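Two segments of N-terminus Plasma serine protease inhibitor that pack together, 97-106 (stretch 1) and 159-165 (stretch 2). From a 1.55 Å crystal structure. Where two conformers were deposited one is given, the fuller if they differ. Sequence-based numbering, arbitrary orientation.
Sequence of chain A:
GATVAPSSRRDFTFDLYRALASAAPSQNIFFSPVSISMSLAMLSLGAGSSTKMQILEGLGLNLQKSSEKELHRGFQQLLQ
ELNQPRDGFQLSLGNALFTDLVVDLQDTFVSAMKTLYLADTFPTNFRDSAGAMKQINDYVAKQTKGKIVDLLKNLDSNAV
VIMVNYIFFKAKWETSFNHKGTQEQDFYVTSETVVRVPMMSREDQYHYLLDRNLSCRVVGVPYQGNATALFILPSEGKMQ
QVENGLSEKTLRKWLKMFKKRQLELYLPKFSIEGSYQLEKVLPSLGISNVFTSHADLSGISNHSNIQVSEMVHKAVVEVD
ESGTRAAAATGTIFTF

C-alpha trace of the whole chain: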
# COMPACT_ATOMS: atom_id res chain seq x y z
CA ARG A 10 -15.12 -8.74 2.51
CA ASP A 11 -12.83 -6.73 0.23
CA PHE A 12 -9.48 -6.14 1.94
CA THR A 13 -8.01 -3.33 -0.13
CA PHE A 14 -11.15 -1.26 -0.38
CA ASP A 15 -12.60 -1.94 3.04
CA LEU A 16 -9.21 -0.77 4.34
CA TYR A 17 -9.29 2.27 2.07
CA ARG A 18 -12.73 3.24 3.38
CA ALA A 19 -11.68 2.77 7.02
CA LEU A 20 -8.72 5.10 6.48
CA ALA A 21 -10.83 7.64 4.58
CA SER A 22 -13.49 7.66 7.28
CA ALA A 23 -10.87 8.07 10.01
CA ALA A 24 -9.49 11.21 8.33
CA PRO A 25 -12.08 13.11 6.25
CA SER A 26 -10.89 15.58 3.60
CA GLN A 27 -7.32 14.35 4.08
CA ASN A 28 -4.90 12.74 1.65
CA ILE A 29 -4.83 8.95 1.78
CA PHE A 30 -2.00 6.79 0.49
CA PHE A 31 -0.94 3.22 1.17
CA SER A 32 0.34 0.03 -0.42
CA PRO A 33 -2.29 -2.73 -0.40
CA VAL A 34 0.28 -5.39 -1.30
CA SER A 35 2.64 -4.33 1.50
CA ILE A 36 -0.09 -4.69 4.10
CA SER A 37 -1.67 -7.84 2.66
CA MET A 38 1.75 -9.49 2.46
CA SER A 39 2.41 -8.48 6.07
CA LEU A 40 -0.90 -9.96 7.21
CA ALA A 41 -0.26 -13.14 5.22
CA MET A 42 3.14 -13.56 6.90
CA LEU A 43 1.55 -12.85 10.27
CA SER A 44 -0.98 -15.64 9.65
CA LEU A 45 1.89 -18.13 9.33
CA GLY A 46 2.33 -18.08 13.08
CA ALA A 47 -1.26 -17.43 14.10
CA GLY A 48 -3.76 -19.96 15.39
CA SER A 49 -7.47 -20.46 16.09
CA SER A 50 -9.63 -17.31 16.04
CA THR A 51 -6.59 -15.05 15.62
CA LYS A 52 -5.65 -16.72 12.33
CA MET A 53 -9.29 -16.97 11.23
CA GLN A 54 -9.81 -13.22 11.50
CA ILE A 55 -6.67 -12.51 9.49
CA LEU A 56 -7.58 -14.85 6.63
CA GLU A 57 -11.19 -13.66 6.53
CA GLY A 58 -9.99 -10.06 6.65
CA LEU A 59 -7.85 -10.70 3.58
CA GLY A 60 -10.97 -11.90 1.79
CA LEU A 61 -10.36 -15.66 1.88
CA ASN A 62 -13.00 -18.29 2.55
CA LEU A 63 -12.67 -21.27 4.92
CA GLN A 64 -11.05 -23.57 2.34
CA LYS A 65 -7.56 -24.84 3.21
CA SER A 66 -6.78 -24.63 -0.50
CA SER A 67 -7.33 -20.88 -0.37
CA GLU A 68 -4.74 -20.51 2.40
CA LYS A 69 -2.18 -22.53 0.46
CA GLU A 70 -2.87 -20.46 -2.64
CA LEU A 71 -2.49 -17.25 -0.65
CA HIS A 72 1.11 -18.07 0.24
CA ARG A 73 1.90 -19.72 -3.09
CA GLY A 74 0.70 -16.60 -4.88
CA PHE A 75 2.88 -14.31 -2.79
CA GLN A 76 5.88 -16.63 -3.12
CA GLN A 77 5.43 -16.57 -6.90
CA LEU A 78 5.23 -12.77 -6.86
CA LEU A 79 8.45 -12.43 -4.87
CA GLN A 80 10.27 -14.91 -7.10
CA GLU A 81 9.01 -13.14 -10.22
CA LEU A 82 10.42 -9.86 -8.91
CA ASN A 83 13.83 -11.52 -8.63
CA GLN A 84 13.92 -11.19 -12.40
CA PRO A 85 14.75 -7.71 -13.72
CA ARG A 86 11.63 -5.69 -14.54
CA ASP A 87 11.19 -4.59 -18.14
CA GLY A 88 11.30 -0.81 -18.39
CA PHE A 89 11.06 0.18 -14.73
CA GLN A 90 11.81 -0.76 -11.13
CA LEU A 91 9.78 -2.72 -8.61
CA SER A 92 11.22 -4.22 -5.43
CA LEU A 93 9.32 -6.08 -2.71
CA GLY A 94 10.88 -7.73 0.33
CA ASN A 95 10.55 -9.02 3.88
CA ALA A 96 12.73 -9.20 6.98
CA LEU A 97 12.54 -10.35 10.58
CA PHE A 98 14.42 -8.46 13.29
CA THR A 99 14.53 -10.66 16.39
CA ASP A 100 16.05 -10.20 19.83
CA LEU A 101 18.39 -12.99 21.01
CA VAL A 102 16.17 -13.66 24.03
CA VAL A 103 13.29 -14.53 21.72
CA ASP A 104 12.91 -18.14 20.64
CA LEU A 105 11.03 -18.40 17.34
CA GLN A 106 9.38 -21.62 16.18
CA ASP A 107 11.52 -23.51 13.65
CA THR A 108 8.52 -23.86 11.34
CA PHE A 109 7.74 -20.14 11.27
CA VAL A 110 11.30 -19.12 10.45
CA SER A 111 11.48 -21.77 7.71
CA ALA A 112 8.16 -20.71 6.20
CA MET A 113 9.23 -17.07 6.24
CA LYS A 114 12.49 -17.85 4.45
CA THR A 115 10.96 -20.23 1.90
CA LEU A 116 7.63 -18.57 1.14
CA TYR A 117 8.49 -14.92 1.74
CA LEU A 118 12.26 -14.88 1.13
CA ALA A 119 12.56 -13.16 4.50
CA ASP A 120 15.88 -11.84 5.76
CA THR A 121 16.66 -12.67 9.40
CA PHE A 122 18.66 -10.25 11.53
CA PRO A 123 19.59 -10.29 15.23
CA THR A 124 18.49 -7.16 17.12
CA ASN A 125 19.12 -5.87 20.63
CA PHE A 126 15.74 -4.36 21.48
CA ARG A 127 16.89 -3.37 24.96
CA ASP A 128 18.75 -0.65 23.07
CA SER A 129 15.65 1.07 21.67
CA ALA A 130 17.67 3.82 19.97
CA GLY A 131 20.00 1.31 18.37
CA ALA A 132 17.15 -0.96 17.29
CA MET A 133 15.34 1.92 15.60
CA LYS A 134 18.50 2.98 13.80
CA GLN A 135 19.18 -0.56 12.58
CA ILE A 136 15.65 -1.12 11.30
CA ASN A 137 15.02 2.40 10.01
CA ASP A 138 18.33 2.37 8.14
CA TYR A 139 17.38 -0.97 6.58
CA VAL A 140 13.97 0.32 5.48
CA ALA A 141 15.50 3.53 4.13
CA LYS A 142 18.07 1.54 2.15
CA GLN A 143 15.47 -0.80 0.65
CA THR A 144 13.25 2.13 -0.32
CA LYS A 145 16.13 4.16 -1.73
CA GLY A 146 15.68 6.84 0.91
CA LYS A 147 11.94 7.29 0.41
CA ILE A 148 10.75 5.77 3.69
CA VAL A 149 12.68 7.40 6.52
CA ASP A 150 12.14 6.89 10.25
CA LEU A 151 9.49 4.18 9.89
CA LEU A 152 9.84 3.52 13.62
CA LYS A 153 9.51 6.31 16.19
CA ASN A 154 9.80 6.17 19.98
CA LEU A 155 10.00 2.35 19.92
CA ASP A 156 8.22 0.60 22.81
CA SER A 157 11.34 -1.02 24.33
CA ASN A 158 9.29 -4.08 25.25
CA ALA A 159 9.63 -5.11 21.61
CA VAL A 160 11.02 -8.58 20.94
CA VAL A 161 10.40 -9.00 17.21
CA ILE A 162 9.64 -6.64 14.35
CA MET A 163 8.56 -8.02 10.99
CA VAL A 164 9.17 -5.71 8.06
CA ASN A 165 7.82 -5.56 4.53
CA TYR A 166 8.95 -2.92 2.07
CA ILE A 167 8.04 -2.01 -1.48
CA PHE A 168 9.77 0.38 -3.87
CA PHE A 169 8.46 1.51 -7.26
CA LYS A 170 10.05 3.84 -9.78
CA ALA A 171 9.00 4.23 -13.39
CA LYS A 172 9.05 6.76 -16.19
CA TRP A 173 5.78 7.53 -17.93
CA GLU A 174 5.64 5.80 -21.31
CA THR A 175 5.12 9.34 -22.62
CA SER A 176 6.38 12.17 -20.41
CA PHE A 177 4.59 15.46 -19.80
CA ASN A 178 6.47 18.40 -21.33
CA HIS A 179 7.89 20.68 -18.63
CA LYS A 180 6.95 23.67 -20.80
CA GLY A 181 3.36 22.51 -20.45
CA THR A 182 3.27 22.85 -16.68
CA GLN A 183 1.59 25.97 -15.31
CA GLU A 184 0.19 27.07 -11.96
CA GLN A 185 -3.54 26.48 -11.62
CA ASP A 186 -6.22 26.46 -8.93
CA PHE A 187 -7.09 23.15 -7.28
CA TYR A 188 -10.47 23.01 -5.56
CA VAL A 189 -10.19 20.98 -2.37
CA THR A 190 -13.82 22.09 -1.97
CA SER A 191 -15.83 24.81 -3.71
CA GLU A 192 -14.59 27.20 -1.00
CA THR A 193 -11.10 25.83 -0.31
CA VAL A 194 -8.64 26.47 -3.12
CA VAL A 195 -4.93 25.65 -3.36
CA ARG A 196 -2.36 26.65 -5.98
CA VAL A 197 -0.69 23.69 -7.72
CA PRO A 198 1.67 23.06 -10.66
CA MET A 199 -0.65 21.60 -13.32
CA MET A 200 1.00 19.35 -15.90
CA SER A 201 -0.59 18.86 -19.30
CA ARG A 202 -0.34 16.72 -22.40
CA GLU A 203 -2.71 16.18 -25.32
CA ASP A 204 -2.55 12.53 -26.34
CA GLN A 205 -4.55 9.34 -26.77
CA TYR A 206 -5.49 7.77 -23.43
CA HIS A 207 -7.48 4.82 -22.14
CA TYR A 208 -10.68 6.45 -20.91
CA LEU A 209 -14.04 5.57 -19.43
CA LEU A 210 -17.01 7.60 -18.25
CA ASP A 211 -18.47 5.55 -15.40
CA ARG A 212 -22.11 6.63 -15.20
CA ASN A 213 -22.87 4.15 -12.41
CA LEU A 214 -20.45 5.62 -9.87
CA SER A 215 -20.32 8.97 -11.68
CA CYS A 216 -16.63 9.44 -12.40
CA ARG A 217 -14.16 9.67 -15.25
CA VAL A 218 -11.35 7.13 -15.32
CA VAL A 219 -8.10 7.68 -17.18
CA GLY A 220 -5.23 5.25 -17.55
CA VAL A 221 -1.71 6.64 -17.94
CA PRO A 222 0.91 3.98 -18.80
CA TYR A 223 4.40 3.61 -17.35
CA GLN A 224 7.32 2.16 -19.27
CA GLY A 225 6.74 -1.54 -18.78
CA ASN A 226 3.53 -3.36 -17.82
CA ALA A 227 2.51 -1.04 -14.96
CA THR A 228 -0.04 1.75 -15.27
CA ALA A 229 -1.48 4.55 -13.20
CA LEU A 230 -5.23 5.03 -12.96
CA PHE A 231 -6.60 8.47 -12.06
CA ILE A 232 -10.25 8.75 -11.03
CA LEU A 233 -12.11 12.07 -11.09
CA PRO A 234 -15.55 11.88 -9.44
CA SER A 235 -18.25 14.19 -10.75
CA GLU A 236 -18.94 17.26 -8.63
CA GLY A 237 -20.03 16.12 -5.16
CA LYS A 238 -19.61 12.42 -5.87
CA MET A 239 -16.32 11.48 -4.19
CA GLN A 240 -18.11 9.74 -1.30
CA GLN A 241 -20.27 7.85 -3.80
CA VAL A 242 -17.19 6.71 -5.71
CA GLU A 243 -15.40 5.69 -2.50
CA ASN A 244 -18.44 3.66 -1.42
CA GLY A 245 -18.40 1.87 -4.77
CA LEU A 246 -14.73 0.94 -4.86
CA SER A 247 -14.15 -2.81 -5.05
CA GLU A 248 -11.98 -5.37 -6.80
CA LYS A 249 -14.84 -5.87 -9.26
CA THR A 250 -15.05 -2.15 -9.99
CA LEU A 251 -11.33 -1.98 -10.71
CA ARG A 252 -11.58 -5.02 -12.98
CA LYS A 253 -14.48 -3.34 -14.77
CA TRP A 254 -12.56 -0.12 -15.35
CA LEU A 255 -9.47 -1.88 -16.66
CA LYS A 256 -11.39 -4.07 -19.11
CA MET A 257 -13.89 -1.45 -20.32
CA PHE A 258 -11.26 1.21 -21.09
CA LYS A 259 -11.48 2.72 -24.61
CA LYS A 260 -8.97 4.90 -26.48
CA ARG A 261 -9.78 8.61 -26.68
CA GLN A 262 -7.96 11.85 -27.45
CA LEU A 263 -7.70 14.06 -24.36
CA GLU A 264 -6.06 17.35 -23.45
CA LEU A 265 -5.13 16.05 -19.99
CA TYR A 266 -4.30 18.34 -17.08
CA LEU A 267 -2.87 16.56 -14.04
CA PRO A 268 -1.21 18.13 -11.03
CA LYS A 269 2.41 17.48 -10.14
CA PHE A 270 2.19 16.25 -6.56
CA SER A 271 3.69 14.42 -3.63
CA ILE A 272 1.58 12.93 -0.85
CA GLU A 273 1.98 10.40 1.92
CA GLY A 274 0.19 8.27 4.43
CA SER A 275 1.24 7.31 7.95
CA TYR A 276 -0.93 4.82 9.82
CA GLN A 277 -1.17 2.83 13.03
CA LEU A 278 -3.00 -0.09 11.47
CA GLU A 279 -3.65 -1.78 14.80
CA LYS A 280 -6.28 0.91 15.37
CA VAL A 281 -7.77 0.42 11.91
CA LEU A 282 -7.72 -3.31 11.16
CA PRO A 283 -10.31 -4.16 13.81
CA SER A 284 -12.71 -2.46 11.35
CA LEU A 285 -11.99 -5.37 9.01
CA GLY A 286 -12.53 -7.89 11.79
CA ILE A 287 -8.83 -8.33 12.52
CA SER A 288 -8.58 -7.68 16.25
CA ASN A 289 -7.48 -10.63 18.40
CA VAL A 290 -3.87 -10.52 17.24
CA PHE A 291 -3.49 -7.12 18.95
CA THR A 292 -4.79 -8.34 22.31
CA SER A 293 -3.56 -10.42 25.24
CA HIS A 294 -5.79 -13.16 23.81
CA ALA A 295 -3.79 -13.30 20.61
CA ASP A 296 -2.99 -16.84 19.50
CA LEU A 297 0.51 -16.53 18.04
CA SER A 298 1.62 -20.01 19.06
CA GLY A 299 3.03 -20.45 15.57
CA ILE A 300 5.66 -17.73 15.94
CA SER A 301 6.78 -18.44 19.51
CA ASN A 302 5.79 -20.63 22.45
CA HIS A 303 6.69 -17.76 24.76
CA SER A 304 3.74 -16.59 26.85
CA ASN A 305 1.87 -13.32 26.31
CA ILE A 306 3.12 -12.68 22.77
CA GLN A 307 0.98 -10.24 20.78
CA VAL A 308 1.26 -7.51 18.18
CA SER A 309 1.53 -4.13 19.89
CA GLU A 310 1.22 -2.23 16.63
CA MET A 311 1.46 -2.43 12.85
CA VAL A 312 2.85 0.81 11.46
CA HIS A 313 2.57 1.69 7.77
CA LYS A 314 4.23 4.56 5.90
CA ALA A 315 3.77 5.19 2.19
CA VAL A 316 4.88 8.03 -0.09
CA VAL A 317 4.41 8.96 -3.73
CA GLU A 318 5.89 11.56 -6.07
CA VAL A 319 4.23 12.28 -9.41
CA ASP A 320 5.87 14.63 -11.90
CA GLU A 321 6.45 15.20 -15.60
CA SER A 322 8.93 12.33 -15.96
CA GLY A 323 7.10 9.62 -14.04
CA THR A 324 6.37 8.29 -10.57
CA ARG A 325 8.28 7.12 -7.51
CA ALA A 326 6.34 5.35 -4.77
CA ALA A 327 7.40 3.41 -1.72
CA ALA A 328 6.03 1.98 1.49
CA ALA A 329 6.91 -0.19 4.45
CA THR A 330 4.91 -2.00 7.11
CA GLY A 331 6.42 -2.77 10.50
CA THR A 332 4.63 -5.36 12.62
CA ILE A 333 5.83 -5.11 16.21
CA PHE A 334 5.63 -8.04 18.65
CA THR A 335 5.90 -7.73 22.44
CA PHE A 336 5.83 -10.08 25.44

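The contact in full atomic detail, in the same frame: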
# COMPACT_ATOMS: atom_id res chain seq x y z
N LEU A 97 12.90 -10.15 9.18
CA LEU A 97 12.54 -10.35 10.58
C LEU A 97 13.70 -9.86 11.44
O LEU A 97 14.84 -10.27 11.23
CB LEU A 97 12.30 -11.83 10.88
CG LEU A 97 10.95 -12.46 10.52
CD1 LEU A 97 11.04 -13.97 10.66
CD2 LEU A 97 9.86 -11.90 11.44
N PHE A 98 13.41 -8.96 12.36
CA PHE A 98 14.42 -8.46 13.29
C PHE A 98 14.01 -9.08 14.62
O PHE A 98 12.96 -8.75 15.17
CB PHE A 98 14.39 -6.93 13.35
CG PHE A 98 14.87 -6.28 12.09
CD1 PHE A 98 13.99 -6.01 11.04
CD2 PHE A 98 16.21 -5.97 11.92
CE1 PHE A 98 14.44 -5.45 9.85
CE2 PHE A 98 16.68 -5.41 10.74
CZ PHE A 98 15.79 -5.15 9.70
N THR A 99 14.84 -9.98 15.13
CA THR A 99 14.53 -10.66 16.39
C THR A 99 15.60 -10.51 17.46
O THR A 99 16.80 -10.55 17.17
CB THR A 99 14.30 -12.16 16.15
OG1 THR A 99 15.50 -12.75 15.61
CG2 THR A 99 13.15 -12.38 15.18
N ASP A 100 15.15 -10.34 18.69
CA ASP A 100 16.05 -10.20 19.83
C ASP A 100 16.59 -11.61 20.14
O ASP A 100 15.91 -12.60 19.87
CB ASP A 100 15.29 -9.66 21.04
CG ASP A 100 16.20 -9.12 22.12
OD1 ASP A 100 16.77 -8.02 21.93
OD2 ASP A 100 16.36 -9.79 23.15
N LEU A 101 17.79 -11.69 20.69
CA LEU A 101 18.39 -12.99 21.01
C LEU A 101 17.65 -13.75 22.11
O LEU A 101 17.74 -14.97 22.19
CB LEU A 101 19.85 -12.81 21.41
N VAL A 102 16.91 -13.02 22.95
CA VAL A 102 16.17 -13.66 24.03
C VAL A 102 14.98 -14.42 23.47
O VAL A 102 14.57 -15.44 24.02
CB VAL A 102 15.66 -12.61 25.05
CG1 VAL A 102 14.63 -11.70 24.40
CG2 VAL A 102 15.05 -13.32 26.25
N VAL A 103 14.44 -13.92 22.37
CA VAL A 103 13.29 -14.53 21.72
C VAL A 103 13.62 -15.84 21.04
O VAL A 103 14.65 -15.97 20.37
CB VAL A 103 12.68 -13.58 20.67
CG1 VAL A 103 11.40 -14.17 20.11
CG2 VAL A 103 12.42 -12.22 21.29
N ASP A 104 12.74 -16.82 21.22
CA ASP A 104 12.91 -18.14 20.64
C ASP A 104 11.78 -18.40 19.65
O ASP A 104 10.68 -18.79 20.05
CB ASP A 104 12.89 -19.20 21.75
CG ASP A 104 13.19 -20.59 21.25
OD1 ASP A 104 13.18 -21.53 22.07
OD2 ASP A 104 13.43 -20.75 20.03
N LEU A 105 12.04 -18.19 18.37
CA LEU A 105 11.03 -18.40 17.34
C LEU A 105 10.88 -19.86 16.95
O LEU A 105 11.85 -20.62 16.98
CB LEU A 105 11.36 -17.58 16.09
CG LEU A 105 11.44 -16.06 16.27
CD1 LEU A 105 11.69 -15.41 14.92
CD2 LEU A 105 10.14 -15.55 16.87
N GLN A 106 9.66 -20.25 16.60
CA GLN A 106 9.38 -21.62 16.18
C GLN A 106 10.14 -21.92 14.89
O GLN A 106 10.15 -21.10 13.97
CB GLN A 106 7.88 -21.82 15.94
CG GLN A 106 7.02 -21.79 17.20
CD GLN A 106 7.17 -23.04 18.04
OE1 GLN A 106 8.23 -23.29 18.61
NE2 GLN A 106 6.11 -23.82 18.13
N ALA A 159 9.66 -4.40 22.88
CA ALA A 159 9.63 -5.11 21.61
C ALA A 159 10.61 -6.28 21.61
O ALA A 159 11.72 -6.19 22.14
CB ALA A 159 9.96 -4.14 20.47
N VAL A 160 10.19 -7.39 21.01
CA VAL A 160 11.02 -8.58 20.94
C VAL A 160 11.25 -9.01 19.49
O VAL A 160 12.26 -9.64 19.17
CB VAL A 160 10.39 -9.75 21.72
CG1 VAL A 160 10.25 -9.37 23.19
CG2 VAL A 160 9.03 -10.10 21.14
N VAL A 161 10.31 -8.66 18.62
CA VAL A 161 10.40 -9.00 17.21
C VAL A 161 9.70 -7.94 16.39
O VAL A 161 8.65 -7.43 16.79
CB VAL A 161 9.70 -10.35 16.88
CG1 VAL A 161 9.83 -10.65 15.39
CG2 VAL A 161 10.28 -11.48 17.71
N ILE A 162 10.28 -7.58 15.25
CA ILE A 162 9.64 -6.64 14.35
C ILE A 162 9.76 -7.24 12.96
O ILE A 162 10.86 -7.54 12.48
CB ILE A 162 10.30 -5.24 14.36
CG1 ILE A 162 10.09 -4.59 15.74
CG2 ILE A 162 9.67 -4.36 13.27
CD1 ILE A 162 10.57 -3.15 15.83
N MET A 163 8.61 -7.45 12.33
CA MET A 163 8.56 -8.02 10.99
C MET A 163 8.36 -6.87 10.03
O MET A 163 7.45 -6.06 10.20
CB MET A 163 7.39 -9.00 10.89
CG MET A 163 7.23 -9.63 9.52
SD MET A 163 5.99 -10.94 9.59
CE MET A 163 4.51 -9.98 9.92
N VAL A 164 9.22 -6.80 9.02
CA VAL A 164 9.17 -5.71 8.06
C VAL A 164 8.91 -6.13 6.62
O VAL A 164 9.44 -7.13 6.15
CB VAL A 164 10.50 -4.91 8.07
CG1 VAL A 164 10.50 -3.85 6.96
CG2 VAL A 164 10.72 -4.28 9.43
N ASN A 165 8.06 -5.36 5.95
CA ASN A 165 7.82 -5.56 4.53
C ASN A 165 8.07 -4.19 3.92
O ASN A 165 7.73 -3.17 4.52
CB ASN A 165 6.40 -5.97 4.18
CG ASN A 165 6.12 -5.86 2.68
OD1 ASN A 165 5.73 -4.80 2.19
ND2 ASN A 165 6.38 -6.94 1.95

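Strand 97-99 runs antiparallel to strand 159-165, their N-to-C directions 170° apart and their axes approaching to 4.8 Å. The F98–I162 pair closes a two-way hydrogen-bonded ring: F98 N donates to I162 O at 2.9 Å (166° at the hydrogen) and I162 N to F98 O at 2.9 Å (162°). D100 N extends the ladder to V160 O at 3.0 Å. F98 O also receives a CA-H...O contact from V161 CA at 3.3 Å. L97–M163 and T99–V161 are non-hydrogen-bonded pairs, with CA atoms only 4.6 and 4.5 Å apart, so side chains on their shared face lie close.

On that face, L97 (chi1 -81°, m; chi2 t) sets out with M163, but its end comes nearer stretch 2, placing CD2 3.8 Å from M163 CB and 4.1 Å from V161 CG1. V161, with chi1 t, presents both methyls: CG1 lies 3.7 Å from T99 CG2, while CG2 meets V103 CG1 at 3.8 Å and L105 CD2 at 4.2 Å. The p rotamer of T99 supplies that methyl contact. A branched, wholly apolar residue suits this buried position, where it is contacted from several directions.

The opposite face carries F98 and I162. F98, at chi1 -69° (m) and chi2 88°, brings CE1 to 3.9 Å from V164 CG2, two residues beyond its paired neighbour; its large apolar ring suits a buried site from which it can reach V164. I162, also m, leads its end away from stretch 1.

Beyond the strand, the chain turns: V103 N makes a weak 3.2 Å bond to D100 O. V103 (chi1 t) points toward stretch 2, its CG2 tightly set 3.2 Å from V160 CB; V160 (chi1 -61°, m) is buried, so an apolar side chain suits its place against V103. Together the stretches bury 442 Å², with V161, V160 and F98 contributing heavily, whereas L101 directs its CA-to-CB bond away from stretch 2, its side chain not being modelled past CB, and D104 lies out of reach.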